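Local coordinates for 3-phosphoshikimate 1-carboxyvinyltransferase (PDB 7M0O), which probably transfers the enolpyruvyl group of phosphoenolpyruvate to the 5-hydroxyl of 3-phosphoshikimate, the sixth step of the chorismate pathway, at residues R326-L337 and G357-I368; F229-P237 and T275-L283. All coordinates share one frame; numbering follows the deposited sequence.

Contact 1 (R326-L337 and G357-I368); sequences RLEACAENLRRL and GAQVTSYGDHRI. With PO4 (phosphate ion), chain B.
I368 sits as a knob among R326, A329, C330 and N333 of helix 326-336. I368 CD1 lies 3.9 Å from A329 CB, and C330 SG flanks the same methyl. Y363 touches A329 CB with CD2 and reaches the helix edge, where Y363 OH donates to the syn lone pair of E332 OE1 at 2.5 Å. N333 grips T361 from both ends of its amide. OD1 takes T361 N on an in-plane lone pair, and N333 ND2 gives to T361 O at 3.0 Å, nearly straight at 168°. These two bonds, with a bent third from ND2 to A329 O, fix the amide rotation. With an alanine here, T361 N and O would probably lose these mates and a gap open beside I368 CG2. R336 bends at chi3 (-57°), bringing NH1 to Q359 O and T361 OG1, both in the guanidinium plane. Within helix 326-336, R336 NH2 forms a salt bridge with E332 OE2 at 3.0 Å. At the other end, extended R326 forms a salt bridge with D365, R326 NE meeting D365 OD2 at 2.7 Å on the syn side. D365 also caps helix 366-375 through R367 N. R326 NH1 and NH2 both hold phosphate O2, which R367 NE shares at 2.8 Å; H366 NE2 and R367 NH2 bond O3. The anion sits where a substrate phosphate or carboxylate might bind, consistent with R326 and R367 as predicted phosphoenolpyruvate ligands.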
loop_
_atom_site.group_PDB
_atom_site.type_symbol
_atom_site.label_atom_id
_atom_site.label_comp_id
_atom_site.label_asym_id
_atom_site.label_seq_id
_atom_site.Cartn_x
_atom_site.Cartn_y
_atom_site.Cartn_z
ATOM N N ARG A 326 -10.487 -16.285 -0.538
ATOM C CA ARG A 326 -11.105 -15.496 0.525
ATOM C C ARG A 326 -12.619 -15.596 0.518
ATOM O O ARG A 326 -13.249 -15.444 1.574
ATOM C CB ARG A 326 -10.706 -14.020 0.406
ATOM C CG ARG A 326 -9.298 -13.726 0.855
ATOM C CD ARG A 326 -8.948 -12.263 0.690
ATOM N NE ARG A 326 -7.624 -12.009 1.237
ATOM C CZ ARG A 326 -6.921 -10.896 1.055
ATOM N NH1 ARG A 326 -7.389 -9.906 0.315
ATOM N NH2 ARG A 326 -5.732 -10.773 1.624
ATOM N N LEU A 327 -13.209 -15.842 -0.650
ATOM C CA LEU A 327 -14.637 -16.104 -0.727
ATOM C C LEU A 327 -14.984 -17.374 0.045
ATOM O O LEU A 327 -15.848 -17.358 0.926
ATOM C CB LEU A 327 -15.067 -16.191 -2.195
ATOM C CG LEU A 327 -16.545 -15.971 -2.549
ATOM C CD1 LEU A 327 -16.756 -15.540 -4.011
ATOM C CD2 LEU A 327 -17.355 -17.224 -2.259
ATOM N N GLU A 328 -14.263 -18.468 -0.218
ATOM C CA GLU A 328 -14.545 -19.706 0.504
ATOM C C GLU A 328 -14.215 -19.583 1.985
ATOM O O GLU A 328 -14.910 -20.166 2.825
ATOM C CB GLU A 328 -13.770 -20.872 -0.102
ATOM C CG GLU A 328 -14.215 -21.281 -1.487
ATOM C CD GLU A 328 -15.619 -21.870 -1.527
ATOM O OE1 GLU A 328 -16.039 -22.541 -0.562
ATOM O OE2 GLU A 328 -16.315 -21.641 -2.530
ATOM N N ALA A 329 -13.133 -18.868 2.325
ATOM C CA ALA A 329 -12.739 -18.729 3.725
ATOM C C ALA A 329 -13.776 -17.945 4.519
ATOM O O ALA A 329 -14.080 -18.292 5.665
ATOM C CB ALA A 329 -11.370 -18.054 3.826
ATOM N N CYS A 330 -14.343 -16.896 3.921
ATOM C CA CYS A 330 -15.428 -16.176 4.574
ATOM C C CYS A 330 -16.646 -17.068 4.781
ATOM O O CYS A 330 -17.252 -17.068 5.859
ATOM C CB CYS A 330 -15.790 -14.928 3.761
ATOM S SG CYS A 330 -14.610 -13.572 3.995
ATOM N N ALA A 331 -17.032 -17.819 3.746
ATOM C CA ALA A 331 -18.180 -18.705 3.871
ATOM C C ALA A 331 -17.935 -19.777 4.926
ATOM O O ALA A 331 -18.811 -20.071 5.749
ATOM C CB ALA A 331 -18.499 -19.348 2.522
ATOM N N GLU A 332 -16.751 -20.380 4.914
ATOM C CA GLU A 332 -16.487 -21.454 5.860
ATOM C C GLU A 332 -16.562 -20.945 7.294
ATOM O O GLU A 332 -17.138 -21.602 8.165
ATOM C CB GLU A 332 -15.123 -22.083 5.578
ATOM C CG GLU A 332 -14.839 -23.307 6.436
ATOM C CD GLU A 332 -13.408 -23.802 6.312
ATOM O OE1 GLU A 332 -12.619 -23.216 5.533
ATOM O OE2 GLU A 332 -13.076 -24.790 7.001
ATOM N N ASN A 333 -16.003 -19.764 7.555
ATOM C CA ASN A 333 -15.976 -19.259 8.924
ATOM C C ASN A 333 -17.351 -18.763 9.360
ATOM O O ASN A 333 -17.747 -18.953 10.514
ATOM C CB ASN A 333 -14.911 -18.170 9.036
ATOM C CG ASN A 333 -13.510 -18.760 9.190
ATOM O OD1 ASN A 333 -13.228 -19.473 10.165
ATOM N ND2 ASN A 333 -12.643 -18.501 8.223
ATOM N N LEU A 334 -18.110 -18.157 8.438
ATOM C CA LEU A 334 -19.464 -17.719 8.762
ATOM C C LEU A 334 -20.349 -18.914 9.087
ATOM O O LEU A 334 -21.171 -18.862 10.013
ATOM C CB LEU A 334 -20.043 -16.910 7.601
ATOM C CG LEU A 334 -19.644 -15.436 7.557
ATOM C CD1 LEU A 334 -19.969 -14.803 6.185
ATOM C CD2 LEU A 334 -20.315 -14.677 8.688
ATOM N N ARG A 335 -20.157 -20.019 8.364
ATOM C CA ARG A 335 -20.952 -21.215 8.621
ATOM C C ARG A 335 -20.584 -21.839 9.957
ATOM O O ARG A 335 -21.453 -22.357 10.667
ATOM C CB ARG A 335 -20.757 -22.217 7.487
ATOM C CG ARG A 335 -21.505 -21.839 6.211
ATOM C CD ARG A 335 -20.998 -22.659 5.018
ATOM N NE ARG A 335 -21.756 -22.388 3.803
ATOM C CZ ARG A 335 -21.233 -22.449 2.583
ATOM N NH1 ARG A 335 -19.951 -22.772 2.421
ATOM N NH2 ARG A 335 -21.984 -22.193 1.523
ATOM N N ARG A 336 -19.301 -21.803 10.307
ATOM C CA ARG A 336 -18.878 -22.299 11.613
ATOM C C ARG A 336 -19.536 -21.511 12.741
ATOM O O ARG A 336 -19.797 -22.061 13.820
ATOM C CB ARG A 336 -17.354 -22.242 11.724
ATOM C CG ARG A 336 -16.784 -22.985 12.923
ATOM C CD ARG A 336 -15.266 -23.072 12.841
ATOM N NE ARG A 336 -14.853 -23.715 11.600
ATOM C CZ ARG A 336 -13.670 -23.538 11.032
ATOM N NH1 ARG A 336 -12.780 -22.734 11.593
ATOM N NH2 ARG A 336 -13.375 -24.162 9.902
ATOM N N LEU A 337 -19.817 -20.232 12.508
ATOM C CA LEU A 337 -20.521 -19.394 13.474
ATOM C C LEU A 337 -22.029 -19.616 13.481
ATOM O O LEU A 337 -22.725 -19.009 14.305
ATOM C CB LEU A 337 -20.218 -17.918 13.195
ATOM C CG LEU A 337 -18.741 -17.527 13.203
ATOM C CD1 LEU A 337 -18.575 -16.073 12.762
ATOM C CD2 LEU A 337 -18.143 -17.751 14.587
ATOM N N GLY A 357 -19.853 -18.148 18.985
ATOM C CA GLY A 357 -18.408 -18.042 18.871
ATOM C C GLY A 357 -17.742 -19.365 18.538
ATOM O O GLY A 357 -18.209 -20.443 18.908
ATOM N N ALA A 358 -16.623 -19.273 17.819
ATOM C CA ALA A 358 -15.809 -20.436 17.486
ATOM C C ALA A 358 -14.426 -19.951 17.069
ATOM O O ALA A 358 -14.171 -18.750 16.959
ATOM C CB ALA A 358 -16.466 -21.277 16.387
ATOM N N GLN A 359 -13.528 -20.903 16.831
ATOM C CA GLN A 359 -12.200 -20.580 16.340
ATOM C C GLN A 359 -12.238 -20.397 14.830
ATOM O O GLN A 359 -12.705 -21.273 14.097
ATOM C CB GLN A 359 -11.203 -21.675 16.700
ATOM C CG GLN A 359 -9.793 -21.290 16.351
ATOM C CD GLN A 359 -8.845 -22.460 16.386
ATOM O OE1 GLN A 359 -8.964 -23.395 15.599
ATOM N NE2 GLN A 359 -7.898 -22.416 17.306
ATOM N N VAL A 360 -11.735 -19.256 14.372
ATOM C CA VAL A 360 -11.687 -18.919 12.957
ATOM C C VAL A 360 -10.488 -19.599 12.310
ATOM O O VAL A 360 -9.376 -19.557 12.850
ATOM C CB VAL A 360 -11.614 -17.396 12.786
ATOM C CG1 VAL A 360 -11.095 -17.016 11.394
ATOM C CG2 VAL A 360 -12.984 -16.779 13.069
ATOM N N THR A 361 -10.715 -20.244 11.156
ATOM C CA THR A 361 -9.623 -20.761 10.333
ATOM C C THR A 361 -9.101 -19.644 9.429
ATOM O O THR A 361 -9.760 -19.257 8.460
ATOM C CB THR A 361 -10.069 -21.948 9.485
ATOM O OG1 THR A 361 -10.550 -22.994 10.332
ATOM C CG2 THR A 361 -8.873 -22.477 8.674
ATOM N N SER A 362 -7.905 -19.145 9.729
ATOM C CA SER A 362 -7.399 -17.959 9.053
ATOM C C SER A 362 -6.814 -18.234 7.671
ATOM O O SER A 362 -6.805 -17.324 6.829
ATOM C CB SER A 362 -6.362 -17.275 9.959
ATOM O OG SER A 362 -5.124 -17.961 9.907
ATOM N N TYR A 363 -6.324 -19.447 7.414
ATOM C CA TYR A 363 -5.526 -19.748 6.219
ATOM C C TYR A 363 -4.284 -18.854 6.119
ATOM O O TYR A 363 -3.738 -18.658 5.025
ATOM C CB TYR A 363 -6.364 -19.654 4.926
ATOM C CG TYR A 363 -7.424 -20.736 4.838
ATOM C CD1 TYR A 363 -7.118 -21.992 4.335
ATOM C CD2 TYR A 363 -8.718 -20.509 5.291
ATOM C CE1 TYR A 363 -8.074 -22.988 4.267
ATOM C CE2 TYR A 363 -9.688 -21.501 5.229
ATOM C CZ TYR A 363 -9.361 -22.737 4.712
ATOM O OH TYR A 363 -10.314 -23.737 4.657
ATOM N N GLY A 364 -3.829 -18.314 7.254
ATOM C CA GLY A 364 -2.720 -17.381 7.304
ATOM C C GLY A 364 -3.016 -16.021 6.717
ATOM O O GLY A 364 -2.088 -15.226 6.517
ATOM N N ASP A 365 -4.292 -15.725 6.460
ATOM C CA ASP A 365 -4.707 -14.504 5.774
ATOM C C ASP A 365 -5.042 -13.407 6.782
ATOM O O ASP A 365 -6.014 -13.528 7.545
ATOM C CB ASP A 365 -5.917 -14.778 4.879
ATOM C CG ASP A 365 -6.168 -13.662 3.885
ATOM O OD1 ASP A 365 -6.087 -12.478 4.271
ATOM O OD2 ASP A 365 -6.436 -13.980 2.710
ATOM N N HIS A 366 -4.243 -12.332 6.752
ATOM C CA HIS A 366 -4.419 -11.192 7.660
ATOM C C HIS A 366 -5.832 -10.609 7.613
ATOM O O HIS A 366 -6.382 -10.211 8.651
ATOM C CB HIS A 366 -3.389 -10.106 7.338
ATOM C CG HIS A 366 -3.284 -9.755 5.883
ATOM N ND1 HIS A 366 -2.959 -10.675 4.902
ATOM C CD2 HIS A 366 -3.447 -8.573 5.247
ATOM C CE1 HIS A 366 -2.931 -10.069 3.729
ATOM N NE2 HIS A 366 -3.227 -8.794 3.910
ATOM N N ARG A 367 -6.437 -10.545 6.422
ATOM C CA ARG A 367 -7.768 -9.950 6.308
ATOM C C ARG A 367 -8.868 -10.846 6.879
ATOM O O ARG A 367 -9.892 -10.337 7.326
ATOM C CB ARG A 367 -8.068 -9.607 4.852
ATOM C CG ARG A 367 -6.925 -8.824 4.193
ATOM C CD ARG A 367 -7.413 -7.642 3.369
ATOM N NE ARG A 367 -6.247 -6.896 2.900
ATOM C CZ ARG A 367 -5.733 -5.842 3.531
ATOM N NH1 ARG A 367 -6.295 -5.391 4.653
ATOM N NH2 ARG A 367 -4.653 -5.251 3.055
ATOM N N ILE A 368 -8.686 -12.170 6.891
ATOM C CA ILE A 368 -9.661 -13.024 7.568
ATOM C C ILE A 368 -9.628 -12.774 9.077
ATOM O O ILE A 368 -10.675 -12.669 9.725
ATOM C CB ILE A 368 -9.425 -14.510 7.223
ATOM C CG1 ILE A 368 -9.544 -14.750 5.716
ATOM C CG2 ILE A 368 -10.407 -15.417 7.996
ATOM C CD1 ILE A 368 -10.909 -14.363 5.115
HETATM P P PO4 B . -3.676 -7.794 0.347
HETATM O O1 PO4 B . -3.811 -6.708 -0.687
HETATM O O2 PO4 B . -5.065 -8.249 0.716
HETATM O O3 PO4 B . -2.945 -7.229 1.541
HETATM O O4 PO4 B . -2.884 -8.912 -0.281
#

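Contact 2 (F229-P237 and T275-L283); sequences FFAAAALTP and TTVRGTGEL
F230 lies against V277 and T275, its CD1 3.6 Å from V277 CG2. The ring edge near CE1 faces T275 O, while F230 CZ meets T275 CG2 at 3.8 Å. V277 stands with CG1 anti to the backbone N (chi1 171°), which places V277 CG1 3.6 Å from F230 O. CG2 is left to the ring. A233 CB rests on V277 O. The tightest point follows at G279, where A234 CA comes within 4.0 Å of G279 CA. A233 O is 3.1 Å from G279 CA, and T236 O makes a CA-H...O contact with it. A CB on G279 would clash with A233 O and T236 O, consistent with a need for glycine. L283 closes the buried side, its CD2 3.9 Å from L235 CD1.

Helix 223-235 here packs on a face of the antiparallel sheet 240-244, 274-278 and 267-270, with an angle of 34° between the short helix and strand segments. Helix 257-263 also touches this helix, through V258 and L261 on F230. EPSP synthases have two similar globular domains with helices inside and sheets outside, and this contact is one such helix-on-sheet layer.

Beyond G279 the segments draw apart and water fills in. A234 O accepts from two waters. The first also takes T280 N and gives to E282 O; the second takes G281 N at 2.8 Å. On the exposed side P237 CB lies against the backbone of G281, 3.7 Å from G281 N.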
loop_
_atom_site.group_PDB
_atom_site.type_symbol
_atom_site.label_atom_id
_atom_site.label_comp_id
_atom_site.label_asym_id
_atom_site.label_seq_id
_atom_site.Cartn_x
_atom_site.Cartn_y
_atom_site.Cartn_z
ATOM N N PHE A 229 -11.870 -0.562 11.263
ATOM C CA PHE A 229 -12.249 0.366 12.317
ATOM C C PHE A 229 -13.521 1.120 11.924
ATOM O O PHE A 229 -14.420 1.296 12.753
ATOM C CB PHE A 229 -11.055 1.287 12.630
ATOM C CG PHE A 229 -9.858 0.538 13.193
ATOM C CD1 PHE A 229 -9.612 0.511 14.556
ATOM C CD2 PHE A 229 -9.035 -0.207 12.363
ATOM C CE1 PHE A 229 -8.537 -0.216 15.078
ATOM C CE2 PHE A 229 -7.987 -0.950 12.872
ATOM C CZ PHE A 229 -7.732 -0.950 14.243
ATOM N N PHE A 230 -13.651 1.466 10.638
ATOM C CA PHE A 230 -14.896 2.027 10.123
ATOM C C PHE A 230 -16.065 1.050 10.306
ATOM O O PHE A 230 -17.168 1.455 10.688
ATOM C CB PHE A 230 -14.742 2.383 8.640
ATOM C CG PHE A 230 -13.892 3.610 8.347
ATOM C CD1 PHE A 230 -13.924 4.741 9.150
ATOM C CD2 PHE A 230 -13.101 3.633 7.220
ATOM C CE1 PHE A 230 -13.146 5.868 8.824
ATOM C CE2 PHE A 230 -12.334 4.752 6.882
ATOM C CZ PHE A 230 -12.362 5.863 7.685
ATOM N N ALA A 231 -15.851 -0.241 10.003
ATOM C CA ALA A 231 -16.908 -1.248 10.153
ATOM C C ALA A 231 -17.348 -1.409 11.605
ATOM O O ALA A 231 -18.550 -1.556 11.885
ATOM C CB ALA A 231 -16.431 -2.595 9.610
ATOM N N ALA A 232 -16.394 -1.423 12.533
ATOM C CA ALA A 232 -16.731 -1.504 13.956
ATOM C C ALA A 232 -17.663 -0.365 14.366
ATOM O O ALA A 232 -18.628 -0.571 15.122
ATOM C CB ALA A 232 -15.447 -1.476 14.792
ATOM N N ALA A 233 -17.415 0.845 13.848
ATOM C CA ALA A 233 -18.281 1.970 14.189
ATOM C C ALA A 233 -19.670 1.804 13.584
ATOM O O ALA A 233 -20.674 2.085 14.241
ATOM C CB ALA A 233 -17.645 3.282 13.728
ATOM N N ALA A 234 -19.752 1.345 12.333
ATOM C CA ALA A 234 -21.054 1.204 11.674
ATOM C C ALA A 234 -21.915 0.161 12.375
ATOM O O ALA A 234 -23.152 0.275 12.408
ATOM C CB ALA A 234 -20.850 0.821 10.206
ATOM N N LEU A 235 -21.270 -0.821 12.991
ATOM C CA LEU A 235 -21.954 -1.915 13.660
ATOM C C LEU A 235 -22.458 -1.528 15.042
ATOM O O LEU A 235 -23.347 -2.200 15.574
ATOM C CB LEU A 235 -20.989 -3.089 13.773
ATOM C CG LEU A 235 -21.417 -4.352 14.497
ATOM C CD1 LEU A 235 -22.559 -4.975 13.708
ATOM C CD2 LEU A 235 -20.217 -5.250 14.583
ATOM N N THR A 236 -21.902 -0.472 15.626
ATOM C CA THR A 236 -22.114 -0.109 17.025
ATOM C C THR A 236 -22.927 1.178 17.116
ATOM O O THR A 236 -22.398 2.258 16.817
ATOM C CB THR A 236 -20.762 0.063 17.728
ATOM O OG1 THR A 236 -19.925 -1.083 17.481
ATOM C CG2 THR A 236 -20.950 0.267 19.246
ATOM N N PRO A 237 -24.188 1.141 17.552
ATOM C CA PRO A 237 -25.005 2.367 17.535
ATOM C C PRO A 237 -24.418 3.449 18.431
ATOM O O PRO A 237 -24.036 3.193 19.574
ATOM C CB PRO A 237 -26.376 1.889 18.030
ATOM C CG PRO A 237 -26.110 0.599 18.735
ATOM C CD PRO A 237 -24.948 -0.030 18.019
ATOM N N THR A 275 -12.246 11.396 7.582
ATOM C CA THR A 275 -13.497 10.675 7.356
ATOM C C THR A 275 -14.029 10.170 8.682
ATOM O O THR A 275 -13.300 9.513 9.427
ATOM C CB THR A 275 -13.308 9.480 6.399
ATOM O OG1 THR A 275 -13.053 9.974 5.085
ATOM C CG2 THR A 275 -14.584 8.614 6.315
ATOM N N THR A 276 -15.309 10.435 8.953
ATOM C CA THR A 276 -15.960 9.993 10.180
ATOM C C THR A 276 -17.090 9.028 9.842
ATOM O O THR A 276 -17.913 9.325 8.971
ATOM C CB THR A 276 -16.518 11.193 10.961
ATOM O OG1 THR A 276 -15.455 12.113 11.268
ATOM C CG2 THR A 276 -17.163 10.720 12.254
ATOM N N VAL A 277 -17.132 7.875 10.524
ATOM C CA VAL A 277 -18.247 6.935 10.420
ATOM C C VAL A 277 -18.903 6.831 11.791
ATOM O O VAL A 277 -18.211 6.693 12.801
ATOM C CB VAL A 277 -17.778 5.556 9.923
ATOM C CG1 VAL A 277 -18.912 4.543 10.028
ATOM C CG2 VAL A 277 -17.307 5.682 8.475
ATOM N N ARG A 278 -20.230 6.933 11.830
ATOM C CA ARG A 278 -20.980 6.842 13.078
ATOM C C ARG A 278 -22.073 5.795 12.923
ATOM O O ARG A 278 -22.867 5.868 11.980
ATOM C CB ARG A 278 -21.595 8.199 13.458
ATOM C CG ARG A 278 -22.356 8.182 14.774
ATOM C CD ARG A 278 -22.970 9.554 15.087
ATOM N NE ARG A 278 -21.948 10.589 15.174
ATOM C CZ ARG A 278 -21.716 11.494 14.230
ATOM N NH1 ARG A 278 -22.435 11.495 13.110
ATOM N NH2 ARG A 278 -20.755 12.394 14.403
ATOM N N GLY A 279 -22.119 4.840 13.853
ATOM C CA GLY A 279 -23.189 3.846 13.846
ATOM C C GLY A 279 -24.523 4.447 14.268
ATOM O O GLY A 279 -24.601 5.268 15.186
ATOM N N THR A 280 -25.588 4.030 13.586
ATOM C CA THR A 280 -26.929 4.540 13.848
ATOM C C THR A 280 -27.849 3.476 14.416
ATOM O O THR A 280 -28.984 3.796 14.784
ATOM C CB THR A 280 -27.551 5.116 12.573
ATOM O OG1 THR A 280 -27.793 4.063 11.638
ATOM C CG2 THR A 280 -26.624 6.146 11.951
ATOM N N GLY A 281 -27.384 2.224 14.512
ATOM C CA GLY A 281 -28.239 1.103 14.848
ATOM C C GLY A 281 -28.933 0.479 13.654
ATOM O O GLY A 281 -29.448 -0.640 13.763
ATOM N N GLU A 282 -28.984 1.187 12.532
ATOM C CA GLU A 282 -29.540 0.679 11.289
ATOM C C GLU A 282 -28.401 0.063 10.491
ATOM O O GLU A 282 -27.439 0.760 10.152
ATOM C CB GLU A 282 -30.218 1.801 10.499
ATOM C CG GLU A 282 -31.080 1.328 9.333
ATOM C CD GLU A 282 -32.536 1.108 9.725
ATOM O OE1 GLU A 282 -33.066 1.895 10.543
ATOM O OE2 GLU A 282 -33.150 0.136 9.229
ATOM N N LEU A 283 -28.497 -1.238 10.218
ATOM C CA LEU A 283 -27.542 -1.949 9.360
ATOM C C LEU A 283 -28.366 -2.714 8.336
ATOM O O LEU A 283 -28.795 -3.838 8.602
ATOM C CB LEU A 283 -26.645 -2.877 10.164
ATOM C CG LEU A 283 -25.235 -3.098 9.609
ATOM C CD1 LEU A 283 -24.420 -1.828 9.647
ATOM C CD2 LEU A 283 -24.513 -4.200 10.377
HETATM O O HOH W 1 -24.983 2.139 11.375
HETATM O O HOH W 2 -25.168 0.579 14.323
#

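In the fold
The two contacts follow each other along the chain and do not touch; their nearest atoms are about 9 Å apart and their centres 22 Å. They share no helix or strand. Contact 2 is the more buried, and joins a helix to an antiparallel sheet with apolar side chains and two bridging waters. Contact 1 is only partly buried. It joins helix 326-336 to strand 359-360, a loop and the start of helix 366-375, and adds salt bridges and side-chain hydrogen bonds to a small apolar centre. The difference fits their place: contact 1 borders the predicted active site, near D295 and K322, whereas in contact 2 the F230 side chain stays about 12 Å from that of R367.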